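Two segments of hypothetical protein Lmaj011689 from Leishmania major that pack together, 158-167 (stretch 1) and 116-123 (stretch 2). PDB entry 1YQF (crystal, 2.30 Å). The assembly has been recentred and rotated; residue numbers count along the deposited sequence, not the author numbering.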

# COMPACT_ATOMS: atom_id res chain seq x y z
N LEU A 158 24.63 -18.07 7.72
CA LEU A 158 24.45 -17.29 6.50
C LEU A 158 24.10 -15.84 6.80
O LEU A 158 24.69 -14.93 6.24
CB LEU A 158 23.36 -17.92 5.63
CG LEU A 158 23.38 -17.65 4.13
CD1 LEU A 158 22.16 -18.30 3.50
CD2 LEU A 158 23.41 -16.17 3.79
N LEU A 159 23.14 -15.64 7.70
CA LEU A 159 22.63 -14.30 7.98
C LEU A 159 23.66 -13.45 8.69
O LEU A 159 23.76 -12.25 8.46
CB LEU A 159 21.34 -14.37 8.80
CG LEU A 159 20.37 -13.20 8.60
CD1 LEU A 159 19.93 -13.07 7.15
CD2 LEU A 159 19.16 -13.36 9.49
N ASN A 160 24.45 -14.08 9.56
CA ASN A 160 25.54 -13.40 10.25
C ASN A 160 26.64 -13.00 9.27
O ASN A 160 27.26 -11.95 9.44
CB ASN A 160 26.10 -14.29 11.36
CG ASN A 160 27.00 -13.54 12.31
OD1 ASN A 160 26.66 -12.45 12.77
ND2 ASN A 160 28.16 -14.12 12.61
N CYS A 161 26.88 -13.82 8.26
CA CYS A 161 27.88 -13.51 7.23
C CYS A 161 27.40 -12.38 6.31
O CYS A 161 28.22 -11.63 5.77
CB CYS A 161 28.21 -14.76 6.41
SG CYS A 161 29.31 -15.93 7.25
N VAL A 162 26.09 -12.24 6.13
CA VAL A 162 25.54 -11.14 5.34
C VAL A 162 25.72 -9.82 6.08
O VAL A 162 26.07 -8.81 5.49
CB VAL A 162 24.04 -11.32 5.04
CG1 VAL A 162 23.49 -10.09 4.32
CG2 VAL A 162 23.80 -12.55 4.20
N MET A 163 25.46 -9.85 7.38
CA MET A 163 25.63 -8.68 8.24
C MET A 163 27.07 -8.19 8.24
O MET A 163 27.32 -6.98 8.25
CB MET A 163 25.23 -9.02 9.68
CG MET A 163 23.73 -9.16 9.89
SD MET A 163 22.82 -7.78 9.20
CE MET A 163 23.43 -6.41 10.22
N THR A 164 28.01 -9.13 8.24
CA THR A 164 29.43 -8.82 8.20
C THR A 164 29.78 -8.24 6.84
O THR A 164 30.50 -7.26 6.74
CB THR A 164 30.26 -10.09 8.45
OG1 THR A 164 30.06 -10.54 9.79
CG2 THR A 164 31.76 -9.81 8.35
N TYR A 165 29.27 -8.88 5.80
CA TYR A 165 29.47 -8.44 4.42
C TYR A 165 28.99 -6.99 4.25
O TYR A 165 29.67 -6.19 3.62
CB TYR A 165 28.71 -9.39 3.49
CG TYR A 165 28.49 -8.92 2.08
CD1 TYR A 165 27.37 -8.17 1.75
CD2 TYR A 165 29.38 -9.25 1.07
CE1 TYR A 165 27.14 -7.75 0.45
CE2 TYR A 165 29.17 -8.84 -0.23
CZ TYR A 165 28.05 -8.09 -0.54
OH TYR A 165 27.83 -7.67 -1.83
N LEU A 166 27.85 -6.66 4.84
CA LEU A 166 27.32 -5.30 4.78
C LEU A 166 28.20 -4.36 5.60
O LEU A 166 28.48 -3.24 5.17
CB LEU A 166 25.88 -5.26 5.29
CG LEU A 166 24.80 -5.79 4.34
CD1 LEU A 166 23.48 -5.94 5.07
CD2 LEU A 166 24.64 -4.87 3.14
N GLU A 167 28.64 -4.82 6.76
CA GLU A 167 29.48 -4.05 7.67
C GLU A 167 30.80 -3.61 7.04
O GLU A 167 31.24 -2.47 7.24
CB GLU A 167 29.76 -4.85 8.95
CG GLU A 167 30.57 -4.11 10.00
CD GLU A 167 30.74 -4.92 11.27
OE1 GLU A 167 29.72 -5.27 11.90
OE2 GLU A 167 31.90 -5.21 11.64
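Stretch 2 (116-123) ELVLNNIR

Stretch 2 is a β-strand laid across the helix of stretch 1. The two axes approach to 10.0 Å, and their N-to-C directions differ by 119°, so the strand runs obliquely against the helix, closer to antiparallel than to parallel. The closest pair of CA atoms across the contact is that of Met163 and Leu119, 7.7 Å apart. No hydrogen bond crosses the contact; it is a packing of apolar side chains.

Leu119 covers the most surface. Its CA-to-CB bond points toward the helix, and with chi1 t and chi2 p its branched end meets residues from successive turns: CD2 lies 3.6 Å from Leu159 CD1 and 3.8 Å from Val162 CG1, while CD1 is 4.3 Å from Leu166 CD1. A leucine suits this place because its two methyls can reach different neighbours at once.

Met163 contributes most from the helix. Its CA-to-CB bond points sideways, but the long, flexible chain, m at all three chi angles, brings its end to the strand: SD is 3.8 Å from Leu119 CB, and CE is 4.2 Å from Leu117 CB.

The CA-to-CB bond of Val118 points away, as strand alternation leads one to expect between Leu117 and Leu119. Asn120, at phi/psi -115°/-22°, leaves the extended conformation, and beyond it the CA-to-CB bond of Ile122 also points toward the helix, out of step with Leu117 and Leu119. With chi1 m and chi2 t, this isoleucine extends its CD1 to 3.6 Å from CG1 of Val162, a short side chain whose own CA-to-CB bond points toward the strand.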

# COMPACT_ATOMS: atom_id res chain seq x y z
N GLU A 116 20.99 -0.29 16.65
CA GLU A 116 21.36 -1.61 16.16
C GLU A 116 20.72 -1.83 14.79
O GLU A 116 19.57 -1.48 14.57
CB GLU A 116 20.88 -2.69 17.14
CG GLU A 116 21.46 -4.08 16.89
CD GLU A 116 20.88 -5.13 17.82
OE1 GLU A 116 19.71 -5.53 17.62
OE2 GLU A 116 21.59 -5.57 18.75
N LEU A 117 21.49 -2.40 13.87
CA LEU A 117 21.00 -2.70 12.54
C LEU A 117 20.34 -4.07 12.54
O LEU A 117 20.94 -5.05 12.98
CB LEU A 117 22.14 -2.66 11.52
CG LEU A 117 22.13 -1.49 10.53
CD1 LEU A 117 22.04 -0.14 11.24
CD2 LEU A 117 23.38 -1.55 9.68
N VAL A 118 19.10 -4.13 12.06
CA VAL A 118 18.37 -5.38 11.94
C VAL A 118 18.01 -5.61 10.47
O VAL A 118 17.46 -4.74 9.81
CB VAL A 118 17.09 -5.40 12.80
CG1 VAL A 118 16.37 -6.73 12.67
CG2 VAL A 118 17.44 -5.13 14.27
N LEU A 119 18.34 -6.80 9.99
CA LEU A 119 18.13 -7.19 8.61
C LEU A 119 16.76 -7.82 8.44
O LEU A 119 16.42 -8.78 9.13
CB LEU A 119 19.21 -8.18 8.22
CG LEU A 119 19.35 -8.63 6.78
CD1 LEU A 119 19.53 -7.46 5.82
CD2 LEU A 119 20.54 -9.58 6.72
N ASN A 120 15.97 -7.28 7.52
CA ASN A 120 14.59 -7.73 7.32
C ASN A 120 14.30 -8.38 5.97
O ASN A 120 13.34 -9.13 5.85
CB ASN A 120 13.63 -6.56 7.55
CG ASN A 120 13.56 -6.16 9.01
OD1 ASN A 120 13.44 -7.01 9.90
ND2 ASN A 120 13.64 -4.86 9.27
N ASN A 121 15.11 -8.10 4.95
CA ASN A 121 14.90 -8.71 3.63
C ASN A 121 16.11 -8.55 2.73
O ASN A 121 16.79 -7.54 2.77
CB ASN A 121 13.68 -8.10 2.94
CG ASN A 121 13.15 -8.97 1.82
OD1 ASN A 121 12.41 -9.93 2.06
ND2 ASN A 121 13.55 -8.66 0.58
N ILE A 122 16.36 -9.57 1.91
CA ILE A 122 17.43 -9.55 0.90
C ILE A 122 16.87 -10.11 -0.40
O ILE A 122 16.33 -11.22 -0.42
CB ILE A 122 18.62 -10.42 1.33
CG1 ILE A 122 19.13 -10.01 2.71
CG2 ILE A 122 19.74 -10.34 0.29
CD1 ILE A 122 20.13 -10.98 3.27
N ARG A 123 17.03 -9.36 -1.48
CA ARG A 123 16.53 -9.76 -2.78
C ARG A 123 17.45 -9.23 -3.88
O ARG A 123 18.24 -8.34 -3.63
CB ARG A 123 15.12 -9.21 -2.97
CG ARG A 123 15.08 -7.69 -3.05
CD ARG A 123 13.70 -7.14 -3.10
NE ARG A 123 13.02 -7.56 -4.32
CZ ARG A 123 11.79 -7.22 -4.66
NH1 ARG A 123 11.06 -6.43 -3.87
NH2 ARG A 123 11.27 -7.65 -5.80